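Local atomic coordinates of oligopeptide ABC transporter, periplasmic oligopeptide-binding protein, putative (Thermotoga maritima MSB8, PDB entry 5IPW), a protein that probably binds oligopeptides outside the inner membrane and hands them to an ABC transporter for uptake. Residues Q270-I274 against M627-I631; P47-P52 against W262-I266; Y21-P25 against Q58-T62; S77-K83 against D616-L622. All coordinates share one frame; numbering follows the deposited sequence.

How the contacts relate
Contacts 1, 2 and 3 cluster on one side of the chain, centres 8 to 14 Å apart, and touch one another; contact 4 lies nearer the middle, about 9 Å from the chain's centre. Contacts 1, 2 and 4 are buried, whereas contact 3 is only partly so. Loop 270-274 is the hub: L271 N bonds A263 O of contact 2, while Q270 N and Y273 O bond H22 O and G60 N of contact 3, respectively. The chemistry changes with place: parallel strand pairing in contact 2, a bridging water and aromatic packing in contact 1, a ring on a peptide in contact 3, and an ionic network in contact 4.

Contact 1: residues Q270-I274 against M627-I631; sequences QLPYI and MQFFI
A single water bridges loop 270-274 to the chain's C-terminal part: its oxygen accepts from I274 N (3.0 Å) and donates to two carbonyls of the facing segment, F629 O (2.6 Å) and M627 O. M627 O also receives a CA-H...O contact from P272 CA at 3.3 Å, with 132° at the hydrogen. Around the water the side chains pack closely. Y273 has its CG anti to the carbonyl carbon (chi1 -70°), which lays the ring alongside the backbone of 628-630. The ring edge meets Q628 O through CE2 and F629 O through CD2. One face carries L271 CD2 above its centre; from the opposite side F630 presents its edge, a T-shaped pair with centroids 5.6 Å apart and planes at 64°. Y273 OH reaches past the contact to D265 and the backbone N of G57, fixing the ring's outer end too. On either flank of Y273 the packing is aliphatic. M627 crosses L271 at about a right angle, its CE against L271 CD1, and I274 CD1 rests on F629 CB at 4.0 Å. Strand 605-606 covers I274 and F630, while N607 ND2 bonds Q628 O. With no direct hydrogen bond between the backbones, the water supplies donors to M627 O and F629 O and probably stands in for a direct link, leaving aromatic and aliphatic surfaces to fill the rest.

Contact 2: residues P47-P52 against W262-I266; sequences PLVVQP and WAVDI
L48 and A263 pack CB to CB at 3.8 Å, with W262 closing the same patch: L48 CG stands anti to the backbone N (chi1 174°), which turns the side chain toward the indole, where CD2 meets its edge at CZ3, 3.8 Å away, the two side chains running side by side. V50 CG2 adds to A263 CB. On the other face of the strands, V264 crosses P47 obliquely, V264 CG1 lying 4.1 Å from P47 CB, and V49 CG1 approaches I266 CG2; helix 7-14 covers V49, P47 and I266. P52 CD against I266 CG1 finishes the apolar row. Between these layers runs the backbone ladder. L48 N bonds W262 O at 3.2 Å, and V264 N returns to L48 O at 2.8 Å, almost straight at 171°. V50 N donates to V264 O at 2.8 Å; beyond it the I266 N to V50 O bond is weak (3.3 Å). At the polar edge D265 OD2 accepts from N269 ND2, and W262 NE1 bonds L239 O. L48 bonds to the residues flanking A263: this is parallel pairing, the two short strands crossing at -39°, in a three-stranded mixed sheet whose middle strand 48-51 also pairs antiparallel with strand 2-4.

Contact 3: residues Y21-P25 against Q58-T62; sequences YHESP and QFGGT
Face-on packing carries this contact: the ring of F59 lies over the E23-S24 peptide, nearly parallel to it. S24 N sits 3.6 Å above the ring plane over its centre, while E23 C stands over the rim, 3.4 Å from F59 CE2. S24 CA continues the cover of this face, 3.6 Å from F59 CG. The ring gets there with CG anti to its carbonyl carbon (chi1 -78°). Aliphatic packing comes next. P25 leans its CD on F59 CB, 3.7 Å away, and S24 CB reaches F59 CD1 at the same distance. A leucine in place of F59 would probably leave the E23-S24 peptide without its flat cover and open a gap beneath it. Polar groups face other partners: S24 OG bonds D275 OD1, and E23 turns away to a salt bridge with R42 and a hydrogen bond to T28. S24 occupies the N-cap position of helix 25-32, although its side chain makes no capping bond. Backbone bonds of H22 and G60 reach the same loop, H22 also to G268. G60 adopts angles (phi 133°, psi -178°) at which a side chain would jam against the preceding carbonyl, so glycine fits there. With the segments held by that common loop, F59 adds a contact that probably rests mainly on dispersion and shape, shielding one side of a peptide near the protein's surface.

Contact 4: residues S77-K83 against D616-L622; sequences SKLIEVK and DVLRTPL
A salt-bridge network centred on R619 joins K78 at the end of helix 73-80, and E81 and K83 just after it, to the type I turn D616-R619. R619 NE gives E81 OE1 a bond of 2.9 Å, straight at 170°, on the syn lone pair; carboxylate and guanidinium are nearly coplanar, 14° apart. The R619 NH2 to E81 OE2 bond is less sure. K83 NZ meets E81 OE1 from above the carboxylate plane at 2.9 Å, and bonds the carbonyls of Y184 and G185. The network thus fastens the point where the chain leaves the helix. K78, extended beyond CG, passes its CE over one guanidinium face, 3.6 Å from R619 NH1, and its NZ reaches D616 OD2 at 2.7 Å, on the anti side but well out of the carboxylate plane. R619 NH1 bonds D616 O at 3.2 Å and is salt-bridged to D616 OD1, bracing the turn. With a methionine replacing R619, E81 would probably be left with K83 as its charged partner in the network and its carboxylate less firmly fixed in rotation. Beside the charged groups, L79 CD2 packs on P621 CG at 3.6 Å, and L622 CD2 rests on K83 CE at 3.8 Å.

Contact 1: residues Q270-I274 against M627-I631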
# COMPACT_ATOMS: atom_id res chain seq x y z
N GLN A 270 -4.39 -24.80 -14.57
CA GLN A 270 -4.22 -24.62 -13.13
C GLN A 270 -2.94 -23.83 -12.85
O GLN A 270 -1.84 -24.26 -13.20
CB GLN A 270 -4.13 -25.97 -12.40
CG GLN A 270 -3.88 -25.83 -10.90
CD GLN A 270 -3.53 -27.14 -10.22
OE1 GLN A 270 -2.87 -28.00 -10.80
NE2 GLN A 270 -3.94 -27.28 -8.96
N LEU A 271 -3.10 -22.69 -12.21
CA LEU A 271 -1.98 -21.83 -11.90
C LEU A 271 -1.22 -22.38 -10.68
O LEU A 271 -1.71 -23.26 -9.98
CB LEU A 271 -2.49 -20.40 -11.65
CG LEU A 271 -3.16 -19.77 -12.87
CD1 LEU A 271 -3.87 -18.49 -12.47
CD2 LEU A 271 -2.16 -19.49 -13.97
N PRO A 272 0.00 -21.87 -10.44
CA PRO A 272 0.75 -20.90 -11.27
C PRO A 272 1.27 -21.52 -12.55
O PRO A 272 1.25 -22.72 -12.70
CB PRO A 272 1.92 -20.49 -10.37
CG PRO A 272 2.09 -21.63 -9.43
CD PRO A 272 0.72 -22.19 -9.19
N TYR A 273 1.73 -20.69 -13.47
CA TYR A 273 2.39 -21.21 -14.66
C TYR A 273 3.78 -21.72 -14.30
O TYR A 273 4.21 -22.78 -14.76
CB TYR A 273 2.55 -20.10 -15.68
CG TYR A 273 1.27 -19.63 -16.34
CD1 TYR A 273 0.49 -20.49 -17.08
CD2 TYR A 273 0.89 -18.30 -16.27
CE1 TYR A 273 -0.66 -20.05 -17.71
CE2 TYR A 273 -0.24 -17.85 -16.90
CZ TYR A 273 -1.02 -18.73 -17.61
OH TYR A 273 -2.13 -18.26 -18.25
N ILE A 274 4.46 -20.96 -13.45
CA ILE A 274 5.85 -21.22 -13.09
C ILE A 274 5.95 -22.34 -12.04
O ILE A 274 5.22 -22.35 -11.05
CB ILE A 274 6.49 -19.92 -12.59
CG1 ILE A 274 6.47 -18.89 -13.73
CG2 ILE A 274 7.92 -20.16 -12.10
CD1 ILE A 274 6.78 -17.48 -13.29
N MET A 627 0.89 -14.87 -9.74
CA MET A 627 0.45 -16.24 -9.98
C MET A 627 0.27 -16.53 -11.47
O MET A 627 0.36 -17.69 -11.88
CB MET A 627 -0.83 -16.55 -9.19
CG MET A 627 -2.12 -15.92 -9.71
SD MET A 627 -3.51 -16.04 -8.55
CE MET A 627 -4.57 -16.96 -9.61
N GLN A 628 0.03 -15.50 -12.28
CA GLN A 628 -0.15 -15.67 -13.74
C GLN A 628 1.03 -15.16 -14.57
O GLN A 628 0.92 -15.06 -15.80
CB GLN A 628 -1.47 -15.05 -14.24
CG GLN A 628 -1.73 -13.58 -13.94
CD GLN A 628 -1.00 -12.62 -14.85
OE1 GLN A 628 -1.20 -12.63 -16.06
NE2 GLN A 628 -0.15 -11.78 -14.27
N PHE A 629 2.15 -14.86 -13.93
CA PHE A 629 3.40 -14.63 -14.65
C PHE A 629 3.81 -15.94 -15.28
O PHE A 629 3.53 -17.00 -14.72
CB PHE A 629 4.53 -14.19 -13.72
CG PHE A 629 4.37 -12.83 -13.11
CD1 PHE A 629 3.39 -11.94 -13.53
CD2 PHE A 629 5.25 -12.42 -12.12
CE1 PHE A 629 3.26 -10.69 -12.95
CE2 PHE A 629 5.15 -11.16 -11.55
CZ PHE A 629 4.15 -10.30 -11.96
N PHE A 630 4.48 -15.88 -16.42
CA PHE A 630 5.07 -17.08 -17.00
C PHE A 630 6.37 -16.83 -17.75
O PHE A 630 6.69 -15.71 -18.11
CB PHE A 630 4.07 -17.81 -17.91
CG PHE A 630 3.88 -17.18 -19.27
CD1 PHE A 630 3.05 -16.08 -19.44
CD2 PHE A 630 4.47 -17.73 -20.39
CE1 PHE A 630 2.84 -15.53 -20.69
CE2 PHE A 630 4.27 -17.18 -21.65
CZ PHE A 630 3.45 -16.07 -21.80
N ILE A 631 7.08 -17.93 -17.98
CA ILE A 631 8.31 -17.95 -18.76
C ILE A 631 8.05 -18.65 -20.08
O ILE A 631 7.56 -19.78 -20.10
CB ILE A 631 9.43 -18.71 -18.00
CG1 ILE A 631 9.76 -18.01 -16.69
CG2 ILE A 631 10.70 -18.83 -18.83
CD1 ILE A 631 10.33 -18.93 -15.64
O HOH W 1 3.35 -18.31 -12.51

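Contact 2: residues P47-P52 against W262-I266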
# COMPACT_ATOMS: atom_id res chain seq x y z
N PRO A 47 -13.19 -23.09 -9.35
CA PRO A 47 -11.94 -22.35 -9.17
C PRO A 47 -12.06 -20.89 -9.56
O PRO A 47 -12.93 -20.53 -10.34
CB PRO A 47 -10.97 -23.06 -10.13
CG PRO A 47 -11.86 -23.68 -11.16
CD PRO A 47 -13.07 -24.11 -10.40
N LEU A 48 -11.20 -20.04 -9.01
CA LEU A 48 -11.09 -18.67 -9.47
C LEU A 48 -10.59 -18.69 -10.90
O LEU A 48 -9.82 -19.57 -11.28
CB LEU A 48 -10.14 -17.87 -8.56
CG LEU A 48 -9.81 -16.44 -8.99
CD1 LEU A 48 -11.04 -15.55 -9.02
CD2 LEU A 48 -8.77 -15.85 -8.05
N VAL A 49 -11.08 -17.77 -11.71
CA VAL A 49 -10.70 -17.71 -13.12
C VAL A 49 -9.95 -16.42 -13.34
O VAL A 49 -10.42 -15.34 -12.99
CB VAL A 49 -11.94 -17.76 -14.04
CG1 VAL A 49 -11.52 -17.73 -15.51
CG2 VAL A 49 -12.75 -19.01 -13.75
N VAL A 50 -8.76 -16.54 -13.92
CA VAL A 50 -7.84 -15.41 -14.02
C VAL A 50 -7.59 -15.08 -15.47
O VAL A 50 -7.24 -15.94 -16.25
CB VAL A 50 -6.54 -15.75 -13.30
CG1 VAL A 50 -5.50 -14.64 -13.47
CG2 VAL A 50 -6.84 -15.97 -11.83
N GLN A 51 -7.78 -13.81 -15.83
CA GLN A 51 -7.47 -13.38 -17.17
C GLN A 51 -6.04 -12.83 -17.20
O GLN A 51 -5.70 -11.93 -16.43
CB GLN A 51 -8.44 -12.33 -17.66
CG GLN A 51 -8.23 -11.98 -19.13
CD GLN A 51 -9.13 -10.85 -19.56
OE1 GLN A 51 -10.36 -10.94 -19.42
NE2 GLN A 51 -8.53 -9.77 -20.07
N PRO A 52 -5.21 -13.38 -18.08
CA PRO A 52 -3.84 -12.93 -18.17
C PRO A 52 -3.68 -11.44 -18.40
O PRO A 52 -4.50 -10.83 -19.07
CB PRO A 52 -3.30 -13.69 -19.38
CG PRO A 52 -4.09 -14.94 -19.42
CD PRO A 52 -5.44 -14.61 -18.86
N TRP A 262 -5.91 -23.23 -6.44
CA TRP A 262 -7.37 -23.23 -6.64
C TRP A 262 -7.83 -22.23 -7.68
O TRP A 262 -9.02 -21.94 -7.76
CB TRP A 262 -8.07 -22.93 -5.31
CG TRP A 262 -7.31 -21.95 -4.51
CD1 TRP A 262 -6.36 -22.23 -3.57
CD2 TRP A 262 -7.36 -20.53 -4.62
NE1 TRP A 262 -5.82 -21.07 -3.08
CE2 TRP A 262 -6.42 -20.01 -3.71
CE3 TRP A 262 -8.10 -19.65 -5.40
CZ2 TRP A 262 -6.21 -18.64 -3.55
CZ3 TRP A 262 -7.89 -18.28 -5.24
CH2 TRP A 262 -6.95 -17.80 -4.32
N ALA A 263 -6.90 -21.68 -8.46
CA ALA A 263 -7.26 -20.76 -9.53
C ALA A 263 -6.76 -21.30 -10.84
O ALA A 263 -5.76 -22.01 -10.88
CB ALA A 263 -6.68 -19.39 -9.28
N VAL A 264 -7.46 -20.96 -11.91
CA VAL A 264 -7.07 -21.33 -13.26
C VAL A 264 -7.11 -20.14 -14.20
O VAL A 264 -7.59 -19.06 -13.87
CB VAL A 264 -7.97 -22.44 -13.84
CG1 VAL A 264 -7.97 -23.67 -12.93
CG2 VAL A 264 -9.40 -21.94 -14.03
N ASP A 265 -6.53 -20.37 -15.37
CA ASP A 265 -6.64 -19.54 -16.57
C ASP A 265 -8.01 -19.46 -17.15
O ASP A 265 -8.86 -20.30 -16.88
CB ASP A 265 -5.86 -20.25 -17.69
CG ASP A 265 -4.57 -19.65 -17.94
OD1 ASP A 265 -4.22 -18.71 -17.20
OD2 ASP A 265 -3.90 -20.12 -18.87
N ILE A 266 -8.18 -18.52 -18.07
CA ILE A 266 -9.32 -18.56 -18.98
C ILE A 266 -9.34 -19.82 -19.85
O ILE A 266 -10.41 -20.24 -20.27
CB ILE A 266 -9.44 -17.28 -19.85
CG1 ILE A 266 -8.20 -17.04 -20.70
CG2 ILE A 266 -9.69 -16.07 -18.97
CD1 ILE A 266 -8.29 -15.82 -21.60

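Contact 3: residues Y21-P25 against Q58-T62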
# COMPACT_ATOMS: atom_id res chain seq x y z
N TYR A 21 -9.68 -28.96 -17.88
CA TYR A 21 -8.62 -28.45 -17.00
C TYR A 21 -7.28 -29.04 -17.38
O TYR A 21 -7.20 -30.20 -17.79
CB TYR A 21 -8.91 -28.77 -15.54
CG TYR A 21 -10.08 -28.03 -14.97
CD1 TYR A 21 -10.19 -26.66 -15.11
CD2 TYR A 21 -11.07 -28.70 -14.25
CE1 TYR A 21 -11.27 -25.98 -14.58
CE2 TYR A 21 -12.15 -28.03 -13.71
CZ TYR A 21 -12.24 -26.66 -13.88
OH TYR A 21 -13.30 -25.96 -13.36
N HIS A 22 -6.24 -28.23 -17.23
CA HIS A 22 -4.88 -28.62 -17.59
C HIS A 22 -3.95 -28.37 -16.41
O HIS A 22 -4.29 -27.64 -15.49
CB HIS A 22 -4.42 -27.83 -18.80
CG HIS A 22 -5.34 -27.96 -19.97
ND1 HIS A 22 -5.37 -29.08 -20.77
CD2 HIS A 22 -6.29 -27.12 -20.46
CE1 HIS A 22 -6.29 -28.92 -21.71
NE2 HIS A 22 -6.87 -27.75 -21.54
N GLU A 23 -2.77 -28.98 -16.46
CA GLU A 23 -1.83 -28.92 -15.33
C GLU A 23 -0.41 -28.89 -15.84
O GLU A 23 -0.16 -29.26 -16.98
CB GLU A 23 -2.01 -30.16 -14.45
CG GLU A 23 -1.42 -31.43 -15.06
CD GLU A 23 -2.01 -32.71 -14.50
OE1 GLU A 23 -2.66 -32.63 -13.45
OE2 GLU A 23 -1.83 -33.80 -15.09
N SER A 24 0.52 -28.49 -14.99
CA SER A 24 1.92 -28.47 -15.38
C SER A 24 2.42 -29.90 -15.59
O SER A 24 2.03 -30.79 -14.85
CB SER A 24 2.77 -27.80 -14.31
OG SER A 24 4.11 -27.65 -14.75
N PRO A 25 3.25 -30.12 -16.61
CA PRO A 25 3.81 -31.46 -16.86
C PRO A 25 4.35 -32.15 -15.60
O PRO A 25 4.04 -33.32 -15.37
CB PRO A 25 4.94 -31.19 -17.85
CG PRO A 25 4.49 -29.99 -18.61
CD PRO A 25 3.68 -29.16 -17.65
N GLN A 58 2.36 -20.43 -20.55
CA GLN A 58 2.86 -21.80 -20.72
C GLN A 58 3.44 -22.27 -19.41
O GLN A 58 3.99 -21.47 -18.65
CB GLN A 58 3.94 -21.86 -21.79
CG GLN A 58 3.45 -21.53 -23.18
CD GLN A 58 4.58 -21.41 -24.18
OE1 GLN A 58 5.38 -20.48 -24.11
NE2 GLN A 58 4.66 -22.35 -25.12
N PHE A 59 3.31 -23.56 -19.15
CA PHE A 59 3.77 -24.14 -17.90
C PHE A 59 5.27 -24.39 -17.93
O PHE A 59 5.82 -24.82 -18.95
CB PHE A 59 3.08 -25.49 -17.65
CG PHE A 59 1.68 -25.37 -17.15
CD1 PHE A 59 1.42 -24.75 -15.95
CD2 PHE A 59 0.63 -25.94 -17.86
CE1 PHE A 59 0.12 -24.65 -15.47
CE2 PHE A 59 -0.67 -25.85 -17.39
CZ PHE A 59 -0.92 -25.21 -16.19
N GLY A 60 5.92 -24.13 -16.80
CA GLY A 60 7.27 -24.58 -16.57
C GLY A 60 8.17 -23.50 -16.02
O GLY A 60 7.73 -22.38 -15.77
N GLY A 61 9.43 -23.87 -15.82
CA GLY A 61 10.50 -22.91 -15.57
C GLY A 61 10.80 -22.65 -14.11
O GLY A 61 10.02 -23.01 -13.22
N THR A 62 11.96 -22.04 -13.88
CA THR A 62 12.38 -21.61 -12.56
C THR A 62 12.64 -20.12 -12.63
O THR A 62 13.48 -19.66 -13.40
CB THR A 62 13.63 -22.36 -12.05
OG1 THR A 62 13.34 -23.76 -11.91
CG2 THR A 62 14.07 -21.83 -10.69

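Contact 4: residues S77-K83 against D616-L622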
# COMPACT_ATOMS: atom_id res chain seq x y z
N SER A 77 6.58 -13.06 1.10
CA SER A 77 5.16 -12.95 1.42
C SER A 77 4.36 -12.26 0.32
O SER A 77 3.29 -12.73 -0.06
CB SER A 77 4.94 -12.19 2.73
OG SER A 77 3.54 -12.06 2.98
N LYS A 78 4.90 -11.17 -0.22
CA LYS A 78 4.21 -10.39 -1.24
C LYS A 78 4.19 -11.05 -2.63
O LYS A 78 3.48 -10.58 -3.51
CB LYS A 78 4.79 -8.99 -1.31
CG LYS A 78 4.42 -8.17 -0.09
CD LYS A 78 5.20 -6.87 -0.02
CE LYS A 78 4.69 -5.98 1.09
NZ LYS A 78 5.61 -4.84 1.37
N LEU A 79 4.96 -12.12 -2.82
CA LEU A 79 4.80 -12.98 -4.00
C LEU A 79 3.70 -14.00 -3.80
O LEU A 79 3.06 -14.43 -4.76
CB LEU A 79 6.09 -13.75 -4.29
CG LEU A 79 7.31 -12.93 -4.71
CD1 LEU A 79 8.43 -13.87 -5.12
CD2 LEU A 79 6.96 -11.98 -5.84
N ILE A 80 3.50 -14.37 -2.54
CA ILE A 80 2.92 -15.64 -2.17
C ILE A 80 1.51 -15.48 -1.59
O ILE A 80 0.77 -16.45 -1.45
CB ILE A 80 3.90 -16.34 -1.19
CG1 ILE A 80 4.33 -17.67 -1.75
CG2 ILE A 80 3.40 -16.42 0.26
CD1 ILE A 80 5.29 -17.49 -2.90
N GLU A 81 1.13 -14.25 -1.28
CA GLU A 81 -0.07 -13.96 -0.52
C GLU A 81 -1.35 -14.23 -1.30
O GLU A 81 -1.42 -14.03 -2.51
CB GLU A 81 -0.07 -12.50 -0.05
CG GLU A 81 0.58 -12.31 1.31
CD GLU A 81 0.93 -10.87 1.60
OE1 GLU A 81 0.13 -9.97 1.25
OE2 GLU A 81 2.02 -10.64 2.15
N VAL A 82 -2.36 -14.67 -0.57
CA VAL A 82 -3.69 -14.88 -1.13
C VAL A 82 -4.73 -14.25 -0.21
O VAL A 82 -4.56 -14.19 1.01
CB VAL A 82 -4.01 -16.37 -1.36
CG1 VAL A 82 -3.08 -16.96 -2.42
CG2 VAL A 82 -3.92 -17.18 -0.07
N LYS A 83 -5.81 -13.77 -0.82
CA LYS A 83 -6.83 -13.00 -0.12
C LYS A 83 -8.19 -13.62 -0.40
O LYS A 83 -8.36 -14.33 -1.39
CB LYS A 83 -6.81 -11.55 -0.62
CG LYS A 83 -5.42 -10.94 -0.71
CD LYS A 83 -4.78 -10.79 0.66
CE LYS A 83 -3.35 -10.27 0.56
NZ LYS A 83 -2.67 -10.32 1.88
N ASP A 616 3.00 -0.43 -0.18
CA ASP A 616 2.89 -1.59 0.73
C ASP A 616 1.42 -2.00 0.91
O ASP A 616 1.12 -3.19 1.03
CB ASP A 616 3.56 -1.31 2.08
CG ASP A 616 3.36 -2.45 3.09
OD1 ASP A 616 2.31 -2.47 3.78
OD2 ASP A 616 4.26 -3.31 3.20
N VAL A 617 0.52 -1.03 0.93
CA VAL A 617 -0.91 -1.28 1.03
C VAL A 617 -1.45 -2.16 -0.11
O VAL A 617 -2.38 -2.93 0.10
CB VAL A 617 -1.72 0.04 1.11
CG1 VAL A 617 -1.38 0.97 -0.05
CG2 VAL A 617 -3.22 -0.23 1.17
N LEU A 618 -0.86 -2.04 -1.30
CA LEU A 618 -1.27 -2.87 -2.44
C LEU A 618 -0.47 -4.17 -2.52
O LEU A 618 -0.64 -4.96 -3.46
CB LEU A 618 -1.11 -2.09 -3.74
CG LEU A 618 -1.85 -0.76 -3.85
CD1 LEU A 618 -1.47 -0.07 -5.16
CD2 LEU A 618 -3.35 -0.94 -3.76
N ARG A 619 0.39 -4.40 -1.53
CA ARG A 619 1.16 -5.64 -1.41
C ARG A 619 2.08 -5.87 -2.60
O ARG A 619 2.41 -7.00 -2.92
CB ARG A 619 0.21 -6.85 -1.23
CG ARG A 619 -0.93 -6.65 -0.23
CD ARG A 619 -0.44 -6.19 1.13
NE ARG A 619 0.47 -7.16 1.72
CZ ARG A 619 1.44 -6.89 2.59
NH1 ARG A 619 1.67 -5.65 2.99
NH2 ARG A 619 2.20 -7.87 3.05
N THR A 620 2.52 -4.79 -3.24
CA THR A 620 3.32 -4.90 -4.45
C THR A 620 4.48 -5.86 -4.20
O THR A 620 5.12 -5.78 -3.16
CB THR A 620 3.83 -3.51 -4.90
OG1 THR A 620 2.70 -2.68 -5.22
CG2 THR A 620 4.70 -3.60 -6.13
N PRO A 621 4.75 -6.78 -5.14
CA PRO A 621 4.17 -6.94 -6.48
C PRO A 621 2.91 -7.79 -6.58
O PRO A 621 2.51 -8.11 -7.70
CB PRO A 621 5.31 -7.61 -7.24
CG PRO A 621 5.89 -8.54 -6.23
CD PRO A 621 5.78 -7.82 -4.90
N LEU A 622 2.26 -8.15 -5.48
CA LEU A 622 0.99 -8.91 -5.56
C LEU A 622 -0.03 -8.20 -6.44
O LEU A 622 -0.85 -8.82 -7.12
CB LEU A 622 0.38 -9.10 -4.17
CG LEU A 622 -0.87 -9.97 -4.14
CD1 LEU A 622 -0.54 -11.40 -4.54
CD2 LEU A 622 -1.50 -9.95 -2.76